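Local coordinates for aminotransferase, class III (Thermomicrobium roseum, PDB 6IO1), which acts as a thermostable (S)-enantioselective omega-transaminase, probably transferring amino groups with the help of pyridoxal 5'-phosphate, at residues Arg144-His155 / Glu219-Gln230; Gly160-Trp171 / Pro176-Leu184. All coordinates share one frame; numbering follows the deposited sequence.

Contact 1: residues Arg144-His155 / Glu219-Gln230; sequences RVKILSRRMAYH and ETIAAFIGEPVQ. With PMP (4'-deoxy-4'-aminopyridoxal-5'-phosphate), chain C.
L148 and I225 join parallel strands 146-150 and 221-226 in the seven-stranded, mostly parallel sheet, where 221-226 lies between 256-260 and 146-150. L148 N meets A223 O at 2.9 Å, almost straight (177°), and L148 O accepts I225 N. A beta bulge between K146 and I147 shifts the register by one. On one face CB of L148 lies 3.8 Å from F224 CD2; on the other I147 CG2 abuts I225 CG2. Just ahead of strand 146-150, the extended chain of R144 carries NE to I221 O (2.9 Å), within the guanidinium plane but above the carbonyl plane. At the opposite end R150, bent at chi3 (-65°), turns NH2 onto a lone pair of E227 O at 2.9 Å. Water 1 accepts hydrogen bonds from this NH2 and E227 N, and donates one to E227 OE2. Y154 N points almost straight at E227 OE2 (3.1 Å), above the carboxylate plane, while E227 OE1 is held by G231 N. I225 CG1 covers one face of H155, whose ND1 bonds to D260. Loops leaving the C-terminal ends of parallel strands and bringing Y154, H155 and E227 to the cofactor pocket characterise the large domain of fold-type I aminotransferases.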
loop_
_atom_site.group_PDB
_atom_site.type_symbol
_atom_site.label_atom_id
_atom_site.label_comp_id
_atom_site.label_asym_id
_atom_site.label_seq_id
_atom_site.Cartn_x
_atom_site.Cartn_y
_atom_site.Cartn_z
ATOM N N ARG B 144 13.786 -22.625 1.907
ATOM C CA ARG B 144 13.853 -21.747 3.076
ATOM C C ARG B 144 12.851 -20.609 2.894
ATOM O O ARG B 144 13.186 -19.505 2.460
ATOM C CB ARG B 144 15.273 -21.228 3.260
ATOM C CG ARG B 144 15.594 -20.743 4.658
ATOM C CD ARG B 144 17.072 -20.905 4.970
ATOM N NE ARG B 144 17.353 -20.699 6.387
ATOM C CZ ARG B 144 18.543 -20.887 6.948
ATOM N NH1 ARG B 144 18.704 -20.685 8.248
ATOM N NH2 ARG B 144 19.572 -21.283 6.211
ATOM N N VAL B 145 11.590 -20.892 3.226
ATOM C CA VAL B 145 10.517 -19.936 2.962
ATOM C C VAL B 145 9.650 -19.667 4.189
ATOM O O VAL B 145 8.879 -18.700 4.206
ATOM C CB VAL B 145 9.637 -20.421 1.794
ATOM C CG1 VAL B 145 10.454 -20.528 0.514
ATOM C CG2 VAL B 145 8.990 -21.754 2.135
ATOM N N LYS B 146 9.758 -20.505 5.218
ATOM C CA LYS B 146 8.898 -20.355 6.388
ATOM C C LYS B 146 9.205 -19.064 7.139
ATOM O O LYS B 146 10.362 -18.664 7.265
ATOM C CB LYS B 146 9.054 -21.553 7.323
ATOM C CG LYS B 146 8.653 -22.880 6.704
ATOM C CD LYS B 146 8.751 -24.010 7.716
ATOM C CE LYS B 146 8.616 -25.365 7.043
ATOM N NZ LYS B 146 8.884 -26.482 7.991
ATOM N N ILE B 147 8.166 -18.418 7.660
ATOM C CA ILE B 147 8.309 -17.163 8.386
ATOM C C ILE B 147 7.827 -17.368 9.814
ATOM O O ILE B 147 6.694 -17.811 10.035
ATOM C CB ILE B 147 7.535 -16.017 7.709
ATOM C CG1 ILE B 147 8.054 -15.791 6.287
ATOM C CG2 ILE B 147 7.646 -14.741 8.532
ATOM C CD1 ILE B 147 9.386 -15.072 6.227
ATOM N N LEU B 148 8.685 -17.043 10.777
ATOM C CA LEU B 148 8.336 -17.135 12.187
ATOM C C LEU B 148 7.703 -15.829 12.649
ATOM O O LEU B 148 8.247 -14.746 12.409
ATOM C CB LEU B 148 9.568 -17.452 13.035
ATOM C CG LEU B 148 10.121 -18.877 12.951
ATOM C CD1 LEU B 148 11.474 -18.965 13.642
ATOM C CD2 LEU B 148 9.143 -19.875 13.553
ATOM N N SER B 149 6.556 -15.940 13.316
ATOM C CA SER B 149 5.850 -14.799 13.874
ATOM C C SER B 149 5.311 -15.209 15.237
ATOM O O SER B 149 5.515 -16.338 15.690
ATOM C CB SER B 149 4.734 -14.317 12.940
ATOM O OG SER B 149 4.221 -13.066 13.365
ATOM N N ARG B 150 4.635 -14.282 15.907
ATOM C CA ARG B 150 4.161 -14.521 17.260
ATOM C C ARG B 150 2.668 -14.250 17.371
ATOM O O ARG B 150 2.088 -13.487 16.595
ATOM C CB ARG B 150 4.922 -13.660 18.276
ATOM C CG ARG B 150 6.422 -13.898 18.279
ATOM C CD ARG B 150 7.148 -12.851 19.101
ATOM N NE ARG B 150 7.025 -11.517 18.521
ATOM C CZ ARG B 150 7.520 -10.416 19.074
ATOM N NH1 ARG B 150 8.198 -10.490 20.210
ATOM N NH2 ARG B 150 7.359 -9.242 18.478
ATOM N N ARG B 151 2.050 -14.911 18.346
ATOM C CA ARG B 151 0.695 -14.564 18.743
ATOM C C ARG B 151 0.677 -13.130 19.252
ATOM O O ARG B 151 1.644 -12.666 19.859
ATOM C CB ARG B 151 0.191 -15.512 19.834
ATOM C CG ARG B 151 -0.014 -16.953 19.399
ATOM C CD ARG B 151 -0.413 -17.816 20.588
ATOM N NE ARG B 151 -0.779 -19.175 20.199
ATOM C CZ ARG B 151 -2.021 -19.566 19.931
ATOM N NH1 ARG B 151 -3.027 -18.710 20.043
ATOM N NH2 ARG B 151 -2.260 -20.822 19.583
ATOM N N MET B 152 -0.390 -12.402 18.928
ATOM C CA MET B 152 -0.621 -11.000 19.279
ATOM C C MET B 152 0.215 -10.063 18.413
ATOM O O MET B 152 0.178 -8.849 18.635
ATOM C CB MET B 152 -0.358 -10.688 20.763
ATOM C CG MET B 152 -1.114 -11.591 21.732
ATOM S SD MET B 152 -0.676 -11.325 23.462
ATOM C CE MET B 152 -1.566 -9.811 23.812
ATOM N N ALA B 153 0.985 -10.576 17.459
ATOM C CA ALA B 153 1.715 -9.721 16.535
ATOM C C ALA B 153 0.771 -9.140 15.491
ATOM O O ALA B 153 -0.198 -9.786 15.082
ATOM C CB ALA B 153 2.832 -10.503 15.847
ATOM N N TYR B 154 1.049 -7.907 15.071
ATOM C CA TYR B 154 0.291 -7.250 14.010
ATOM C C TYR B 154 1.271 -6.640 13.018
ATOM O O TYR B 154 2.022 -5.724 13.368
ATOM C CB TYR B 154 -0.654 -6.185 14.564
ATOM C CG TYR B 154 -1.539 -5.593 13.492
ATOM C CD1 TYR B 154 -2.704 -6.236 13.095
ATOM C CD2 TYR B 154 -1.199 -4.405 12.860
ATOM C CE1 TYR B 154 -3.511 -5.705 12.107
ATOM C CE2 TYR B 154 -1.999 -3.868 11.873
ATOM C CZ TYR B 154 -3.154 -4.520 11.501
ATOM O OH TYR B 154 -3.952 -3.983 10.517
ATOM N N HIS B 155 1.265 -7.148 11.787
ATOM C CA HIS B 155 2.180 -6.690 10.749
ATOM C C HIS B 155 1.459 -6.203 9.496
ATOM O O HIS B 155 2.111 -5.961 8.475
ATOM C CB HIS B 155 3.158 -7.811 10.383
ATOM C CG HIS B 155 3.925 -8.350 11.549
ATOM N ND1 HIS B 155 4.922 -7.636 12.179
ATOM C CD2 HIS B 155 3.840 -9.533 12.201
ATOM C CE1 HIS B 155 5.419 -8.357 13.168
ATOM N NE2 HIS B 155 4.780 -9.513 13.203
ATOM N N GLU B 219 16.688 -25.230 8.337
ATOM C CA GLU B 219 16.976 -25.003 6.926
ATOM C C GLU B 219 15.744 -24.603 6.124
ATOM O O GLU B 219 15.889 -24.205 4.963
ATOM C CB GLU B 219 17.610 -26.252 6.306
ATOM C CG GLU B 219 16.669 -27.439 6.131
ATOM C CD GLU B 219 16.425 -28.201 7.421
ATOM O OE1 GLU B 219 15.520 -29.063 7.436
ATOM O OE2 GLU B 219 17.132 -27.940 8.417
ATOM N N THR B 220 14.547 -24.707 6.699
ATOM C CA THR B 220 13.318 -24.320 6.021
ATOM C C THR B 220 12.783 -22.965 6.471
ATOM O O THR B 220 11.768 -22.511 5.935
ATOM C CB THR B 220 12.238 -25.387 6.231
ATOM O OG1 THR B 220 11.868 -25.430 7.616
ATOM C CG2 THR B 220 12.749 -26.756 5.808
ATOM N N ILE B 221 13.438 -22.306 7.423
ATOM C CA ILE B 221 12.942 -21.063 8.007
ATOM C C ILE B 221 13.750 -19.903 7.436
ATOM O O ILE B 221 14.947 -19.768 7.709
ATOM C CB ILE B 221 13.012 -21.091 9.539
ATOM C CG1 ILE B 221 12.208 -22.272 10.084
ATOM C CG2 ILE B 221 12.499 -19.782 10.116
ATOM C CD1 ILE B 221 12.255 -22.403 11.590
ATOM N N ALA B 222 13.087 -19.061 6.640
ATOM C CA ALA B 222 13.745 -17.912 6.031
ATOM C C ALA B 222 14.022 -16.812 7.049
ATOM O O ALA B 222 15.127 -16.257 7.085
ATOM C CB ALA B 222 12.893 -17.374 4.882
ATOM N N ALA B 223 13.043 -16.479 7.890
ATOM C CA ALA B 223 13.211 -15.324 8.762
ATOM C C ALA B 223 12.231 -15.372 9.929
ATOM O O ALA B 223 11.292 -16.172 9.960
ATOM C CB ALA B 223 13.035 -14.016 7.982
ATOM N N PHE B 224 12.485 -14.488 10.894
ATOM C CA PHE B 224 11.614 -14.209 12.027
ATOM C C PHE B 224 11.232 -12.738 11.944
ATOM O O PHE B 224 12.104 -11.883 11.765
ATOM C CB PHE B 224 12.331 -14.533 13.352
ATOM C CG PHE B 224 11.626 -14.035 14.600
ATOM C CD1 PHE B 224 11.677 -12.696 14.972
ATOM C CD2 PHE B 224 10.959 -14.922 15.429
ATOM C CE1 PHE B 224 11.043 -12.250 16.118
ATOM C CE2 PHE B 224 10.327 -14.481 16.581
ATOM C CZ PHE B 224 10.370 -13.144 16.924
ATOM N N ILE B 225 9.941 -12.442 12.070
ATOM C CA ILE B 225 9.444 -11.073 11.996
ATOM C C ILE B 225 8.753 -10.730 13.309
ATOM O O ILE B 225 7.975 -11.532 13.838
ATOM C CB ILE B 225 8.500 -10.868 10.794
ATOM C CG1 ILE B 225 8.071 -9.402 10.697
ATOM C CG2 ILE B 225 7.291 -11.795 10.873
ATOM C CD1 ILE B 225 7.473 -9.029 9.361
ATOM N N GLY B 226 9.070 -9.557 13.852
ATOM C CA GLY B 226 8.455 -9.119 15.089
ATOM C C GLY B 226 8.665 -7.643 15.326
ATOM O O GLY B 226 9.602 -7.032 14.802
ATOM N N GLU B 227 7.774 -7.074 16.130
ATOM C CA GLU B 227 7.867 -5.701 16.609
ATOM C C GLU B 227 8.681 -5.659 17.898
ATOM O O GLU B 227 8.573 -6.571 18.724
ATOM C CB GLU B 227 6.480 -5.122 16.870
ATOM C CG GLU B 227 5.482 -5.316 15.737
ATOM C CD GLU B 227 4.048 -5.403 16.232
ATOM O OE1 GLU B 227 3.447 -4.344 16.511
ATOM O OE2 GLU B 227 3.521 -6.531 16.341
ATOM N N PRO B 228 9.518 -4.636 18.095
ATOM C CA PRO B 228 10.226 -4.532 19.385
ATOM C C PRO B 228 9.263 -4.478 20.556
ATOM O O PRO B 228 9.444 -5.193 21.551
ATOM C CB PRO B 228 11.037 -3.236 19.235
ATOM C CG PRO B 228 11.166 -3.030 17.761
ATOM C CD PRO B 228 9.903 -3.568 17.160
ATOM N N VAL B 229 8.234 -3.643 20.456
ATOM C CA VAL B 229 7.088 -3.669 21.355
ATOM C C VAL B 229 5.851 -3.871 20.494
ATOM O O VAL B 229 5.561 -3.047 19.617
ATOM C CB VAL B 229 6.976 -2.379 22.183
ATOM C CG1 VAL B 229 5.711 -2.401 23.028
ATOM C CG2 VAL B 229 8.206 -2.199 23.056
ATOM N N GLN B 230 5.133 -4.966 20.732
ATOM C CA GLN B 230 3.913 -5.222 19.977
ATOM C C GLN B 230 2.907 -4.118 20.267
ATOM O O GLN B 230 2.667 -3.777 21.425
ATOM C CB GLN B 230 3.338 -6.590 20.346
ATOM C CG GLN B 230 4.176 -7.762 19.853
ATOM C CD GLN B 230 3.762 -9.084 20.469
ATOM O OE1 GLN B 230 3.754 -9.240 21.690
ATOM N NE2 GLN B 230 3.420 -10.049 19.622
HETATM N N1 PMP C . 3.078 -3.035 10.974
HETATM C C2 PMP C . 2.719 -2.617 12.187
HETATM C C2A PMP C . 3.667 -2.812 13.329
HETATM C C3 PMP C . 1.476 -2.006 12.392
HETATM O O3 PMP C . 1.136 -1.588 13.645
HETATM C C4 PMP C . 0.602 -1.831 11.314
HETATM C C4A PMP C . -0.742 -1.175 11.511
HETATM N N4A PMP C . -0.740 -0.207 12.613
HETATM C C5 PMP C . 0.999 -2.277 10.046
HETATM C C6 PMP C . 2.243 -2.870 9.935
HETATM C C5A PMP C . 0.106 -2.120 8.853
HETATM O O4P PMP C . 0.342 -0.834 8.199
HETATM P P PMP C . -0.570 -0.334 6.963
HETATM O O1P PMP C . -0.004 1.010 6.550
HETATM O O2P PMP C . -0.429 -1.391 5.887
HETATM O O3P PMP C . -1.981 -0.237 7.512
HETATM O O HOH W 1 5.359 -8.595 16.443
HETATM O O HOH W 2 6.018 -11.371 15.659
HETATM O O HOH W 3 8.423 -7.968 21.492
HETATM O O HOH W 4 0.890 -6.088 17.889
#

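Contact 2: residues Gly160-Trp171 / Pro176-Leu184; sequences GALSATGVPAYW and PRPPGFIHL
With CG of R177 anti to its carbonyl carbon (chi1 -57°) and the chain bent at chi3 (-55°), the guanidinium lies flat over the indole of W171, a stacked cation-pi pair that ties W171, at the end of segment 160-171, to the chain leading into strand 181-184. This strand is outermost, within its chain, in the central sheet of a class III aminotransferase, and the helix-loop segment 160-171 packs beside it. The two planes differ by just 13°, and R177 CZ sits 3.7 Å from the centroid of the indole's six-membered ring, while CD of the same arginine covers the five-membered ring. On the opposite face of the indole lies CA of P168, and W171 NE1 donates to L162 O at 3.0 Å, so both the stack and this bond limit rotation of the ring.

S163 makes the second junction. Its CB stands almost over the centre of the F181 ring, 3.4 Å from the centroid, a CH-pi contact in which the aromatic face is pressed against the helix, and its OG donates to a lone pair of P178 O at 3.1 Å. A164 CB adds an apolar touch at the same ring. H183, two residues further along the strand, turns NE2 toward carbonyls at and just beyond the end of helix 159-164: S163 O at 2.8 Å and T165 O at 3.2 Å, both weak bonds because neither is well aligned with the N-H. Its ring also meets the indole obliquely, with CE1 3.5 Å from W171 CZ2. The second subunit meets both segments: its P178 packs on P178 and its K130 on L162. Beside the stack, water 5 lies in the guanidinium plane, accepting from R177 NH2 at 3.0 Å and donating to W171 O.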
loop_
_atom_site.group_PDB
_atom_site.type_symbol
_atom_site.label_atom_id
_atom_site.label_comp_id
_atom_site.label_asym_id
_atom_site.label_seq_id
_atom_site.Cartn_x
_atom_site.Cartn_y
_atom_site.Cartn_z
ATOM N N GLY B 160 1.271 -11.479 2.630
ATOM C CA GLY B 160 1.937 -12.242 3.672
ATOM C C GLY B 160 1.847 -11.602 5.044
ATOM O O GLY B 160 1.848 -12.305 6.057
ATOM N N ALA B 161 1.775 -10.268 5.098
ATOM C CA ALA B 161 1.631 -9.587 6.382
ATOM C C ALA B 161 0.420 -10.105 7.148
ATOM O O ALA B 161 0.492 -10.336 8.362
ATOM C CB ALA B 161 1.526 -8.074 6.176
ATOM N N LEU B 162 -0.687 -10.348 6.439
ATOM C CA LEU B 162 -1.875 -10.892 7.088
ATOM C C LEU B 162 -1.562 -12.221 7.762
ATOM O O LEU B 162 -2.025 -12.486 8.877
ATOM C CB LEU B 162 -3.009 -11.049 6.072
ATOM C CG LEU B 162 -4.312 -11.718 6.531
ATOM C CD1 LEU B 162 -4.907 -11.047 7.765
ATOM C CD2 LEU B 162 -5.326 -11.749 5.397
ATOM N N SER B 163 -0.775 -13.072 7.100
ATOM C CA SER B 163 -0.348 -14.315 7.732
ATOM C C SER B 163 0.599 -14.047 8.896
ATOM O O SER B 163 0.530 -14.725 9.927
ATOM C CB SER B 163 0.309 -15.235 6.704
ATOM O OG SER B 163 -0.613 -15.637 5.708
ATOM N N ALA B 164 1.501 -13.072 8.741
ATOM C CA ALA B 164 2.442 -12.754 9.811
ATOM C C ALA B 164 1.721 -12.281 11.068
ATOM O O ALA B 164 2.151 -12.579 12.189
ATOM C CB ALA B 164 3.442 -11.699 9.338
ATOM N N THR B 165 0.636 -11.531 10.899
ATOM C CA THR B 165 -0.148 -11.061 12.033
ATOM C C THR B 165 -0.665 -12.234 12.859
ATOM O O THR B 165 -1.137 -13.236 12.316
ATOM C CB THR B 165 -1.316 -10.207 11.537
ATOM O OG1 THR B 165 -0.820 -8.951 11.053
ATOM C CG2 THR B 165 -2.330 -9.955 12.643
ATOM N N GLY B 166 -0.571 -12.105 14.183
ATOM C CA GLY B 166 -0.958 -13.165 15.093
ATOM C C GLY B 166 -2.269 -12.979 15.822
ATOM O O GLY B 166 -2.539 -13.732 16.771
ATOM N N VAL B 167 -3.094 -12.014 15.434
ATOM C CA VAL B 167 -4.404 -11.792 16.047
ATOM C C VAL B 167 -5.447 -12.466 15.170
ATOM O O VAL B 167 -5.701 -11.994 14.046
ATOM C CB VAL B 167 -4.699 -10.297 16.221
ATOM C CG1 VAL B 167 -6.025 -10.100 16.937
ATOM C CG2 VAL B 167 -3.569 -9.620 16.982
ATOM N N PRO B 168 -6.075 -13.563 15.612
ATOM C CA PRO B 168 -6.979 -14.312 14.725
ATOM C C PRO B 168 -8.205 -13.536 14.273
ATOM O O PRO B 168 -8.816 -13.919 13.267
ATOM C CB PRO B 168 -7.374 -15.528 15.575
ATOM C CG PRO B 168 -6.271 -15.659 16.579
ATOM C CD PRO B 168 -5.883 -14.248 16.902
ATOM N N ALA B 169 -8.598 -12.473 14.982
ATOM C CA ALA B 169 -9.787 -11.724 14.586
ATOM C C ALA B 169 -9.639 -11.122 13.194
ATOM O O ALA B 169 -10.637 -10.942 12.487
ATOM C CB ALA B 169 -10.083 -10.625 15.609
ATOM N N TYR B 170 -8.411 -10.800 12.787
ATOM C CA TYR B 170 -8.187 -10.271 11.446
ATOM C C TYR B 170 -8.341 -11.346 10.377
ATOM O O TYR B 170 -8.677 -11.031 9.231
ATOM C CB TYR B 170 -6.810 -9.613 11.373
ATOM C CG TYR B 170 -6.721 -8.365 12.219
ATOM C CD1 TYR B 170 -7.240 -7.160 11.767
ATOM C CD2 TYR B 170 -6.143 -8.397 13.481
ATOM C CE1 TYR B 170 -7.171 -6.017 12.537
ATOM C CE2 TYR B 170 -6.069 -7.259 14.261
ATOM C CZ TYR B 170 -6.585 -6.072 13.785
ATOM O OH TYR B 170 -6.517 -4.934 14.556
ATOM N N TRP B 171 -8.089 -12.610 10.724
ATOM C CA TRP B 171 -8.187 -13.687 9.744
ATOM C C TRP B 171 -9.634 -14.030 9.412
ATOM O O TRP B 171 -9.933 -14.415 8.276
ATOM C CB TRP B 171 -7.485 -14.946 10.257
ATOM C CG TRP B 171 -6.024 -14.803 10.532
ATOM C CD1 TRP B 171 -5.198 -13.803 10.111
ATOM C CD2 TRP B 171 -5.211 -15.706 11.288
ATOM N NE1 TRP B 171 -3.919 -14.027 10.562
ATOM C CE2 TRP B 171 -3.901 -15.192 11.284
ATOM C CE3 TRP B 171 -5.465 -16.901 11.968
ATOM C CZ2 TRP B 171 -2.849 -15.828 11.940
ATOM C CZ3 TRP B 171 -4.420 -17.532 12.615
ATOM C CH2 TRP B 171 -3.128 -16.994 12.596
ATOM N N PRO B 176 -8.681 -18.257 2.611
ATOM C CA PRO B 176 -7.351 -18.832 2.838
ATOM C C PRO B 176 -6.264 -17.769 2.842
ATOM O O PRO B 176 -6.385 -16.713 2.214
ATOM C CB PRO B 176 -7.177 -19.802 1.663
ATOM C CG PRO B 176 -8.061 -19.261 0.594
ATOM C CD PRO B 176 -9.218 -18.591 1.281
ATOM N N ARG B 177 -5.160 -18.082 3.528
ATOM C CA ARG B 177 -4.008 -17.148 3.656
ATOM C C ARG B 177 -2.751 -17.812 3.082
ATOM O O ARG B 177 -2.745 -19.052 2.958
ATOM C CB ARG B 177 -3.793 -16.746 5.118
ATOM C CG ARG B 177 -5.009 -16.115 5.779
ATOM C CD ARG B 177 -4.744 -15.763 7.231
ATOM N NE ARG B 177 -4.288 -16.911 8.001
ATOM C CZ ARG B 177 -5.091 -17.775 8.611
ATOM N NH1 ARG B 177 -4.581 -18.788 9.290
ATOM N NH2 ARG B 177 -6.402 -17.620 8.543
ATOM N N PRO B 178 -1.709 -17.046 2.690
ATOM C CA PRO B 178 -0.497 -17.635 2.114
ATOM C C PRO B 178 0.173 -18.592 3.109
ATOM O O PRO B 178 0.297 -18.246 4.270
ATOM C CB PRO B 178 0.415 -16.424 1.871
ATOM C CG PRO B 178 -0.535 -15.249 1.791
ATOM C CD PRO B 178 -1.646 -15.586 2.763
ATOM N N PRO B 179 0.603 -19.795 2.666
ATOM C CA PRO B 179 1.245 -20.778 3.545
ATOM C C PRO B 179 2.714 -20.460 3.860
ATOM O O PRO B 179 3.339 -19.747 3.095
ATOM C CB PRO B 179 1.158 -22.073 2.727
ATOM C CG PRO B 179 1.236 -21.598 1.294
ATOM C CD PRO B 179 0.496 -20.276 1.287
ATOM N N GLY B 180 3.213 -20.989 4.981
ATOM C CA GLY B 180 4.592 -20.813 5.380
ATOM C C GLY B 180 4.824 -19.968 6.612
ATOM O O GLY B 180 5.962 -19.547 6.844
ATOM N N PHE B 181 3.794 -19.689 7.401
ATOM C CA PHE B 181 3.935 -18.844 8.580
ATOM C C PHE B 181 3.708 -19.664 9.842
ATOM O O PHE B 181 2.726 -20.406 9.940
ATOM C CB PHE B 181 2.967 -17.662 8.515
ATOM C CG PHE B 181 3.326 -16.648 7.464
ATOM C CD1 PHE B 181 3.176 -16.941 6.117
ATOM C CD2 PHE B 181 3.827 -15.406 7.821
ATOM C CE1 PHE B 181 3.509 -16.014 5.148
ATOM C CE2 PHE B 181 4.163 -14.475 6.856
ATOM C CZ PHE B 181 4.003 -14.779 5.518
ATOM N N ILE B 182 4.615 -19.519 10.804
ATOM C CA ILE B 182 4.556 -20.228 12.075
ATOM C C ILE B 182 4.452 -19.192 13.183
ATOM O O ILE B 182 5.233 -18.233 13.217
ATOM C CB ILE B 182 5.790 -21.126 12.277
ATOM C CG1 ILE B 182 5.885 -22.143 11.141
ATOM C CG2 ILE B 182 5.730 -21.825 13.626
ATOM C CD1 ILE B 182 7.290 -22.559 10.815
ATOM N N HIS B 183 3.500 -19.386 14.088
ATOM C CA HIS B 183 3.205 -18.410 15.128
ATOM C C HIS B 183 3.702 -18.918 16.473
ATOM O O HIS B 183 3.336 -20.017 16.903
ATOM C CB HIS B 183 1.711 -18.099 15.172
ATOM C CG HIS B 183 1.240 -17.337 13.976
ATOM N ND1 HIS B 183 0.732 -17.952 12.852
ATOM C CD2 HIS B 183 1.249 -16.011 13.709
ATOM C CE1 HIS B 183 0.427 -17.034 11.953
ATOM N NE2 HIS B 183 0.730 -15.848 12.448
ATOM N N LEU B 184 4.535 -18.112 17.125
ATOM C CA LEU B 184 5.056 -18.391 18.451
ATOM C C LEU B 184 4.190 -17.702 19.507
ATOM O O LEU B 184 3.314 -16.890 19.198
ATOM C CB LEU B 184 6.510 -17.931 18.558
ATOM C CG LEU B 184 7.543 -18.472 17.570
ATOM C CD1 LEU B 184 8.747 -17.543 17.473
ATOM C CD2 LEU B 184 7.987 -19.861 17.973
HETATM O O HOH W 5 -7.846 -15.681 6.751
#

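Contacts 1 and 2, whose centres are about 10 Å apart, share one sheet: strand 146-150 is flanked by 221-226 in contact 1 and by 181-184 of contact 2, with backbone hydrogen bonds linking S149 to both I182 and L184. The segment of contact 2 that carries W171 also follows contact 1's first segment along the chain. T165 ties the two together nearer the cofactor, its OG1 bonding to H155 N and its side chain about 7 Å from the bound PMP. Contact 1 supplies the cofactor's neighbours directly, with H155 O 3.4 Å from PMP C6; contact 2 backs them from the second shell, Y170 meeting the ring of Y154. Both contacts also touch the second subunit.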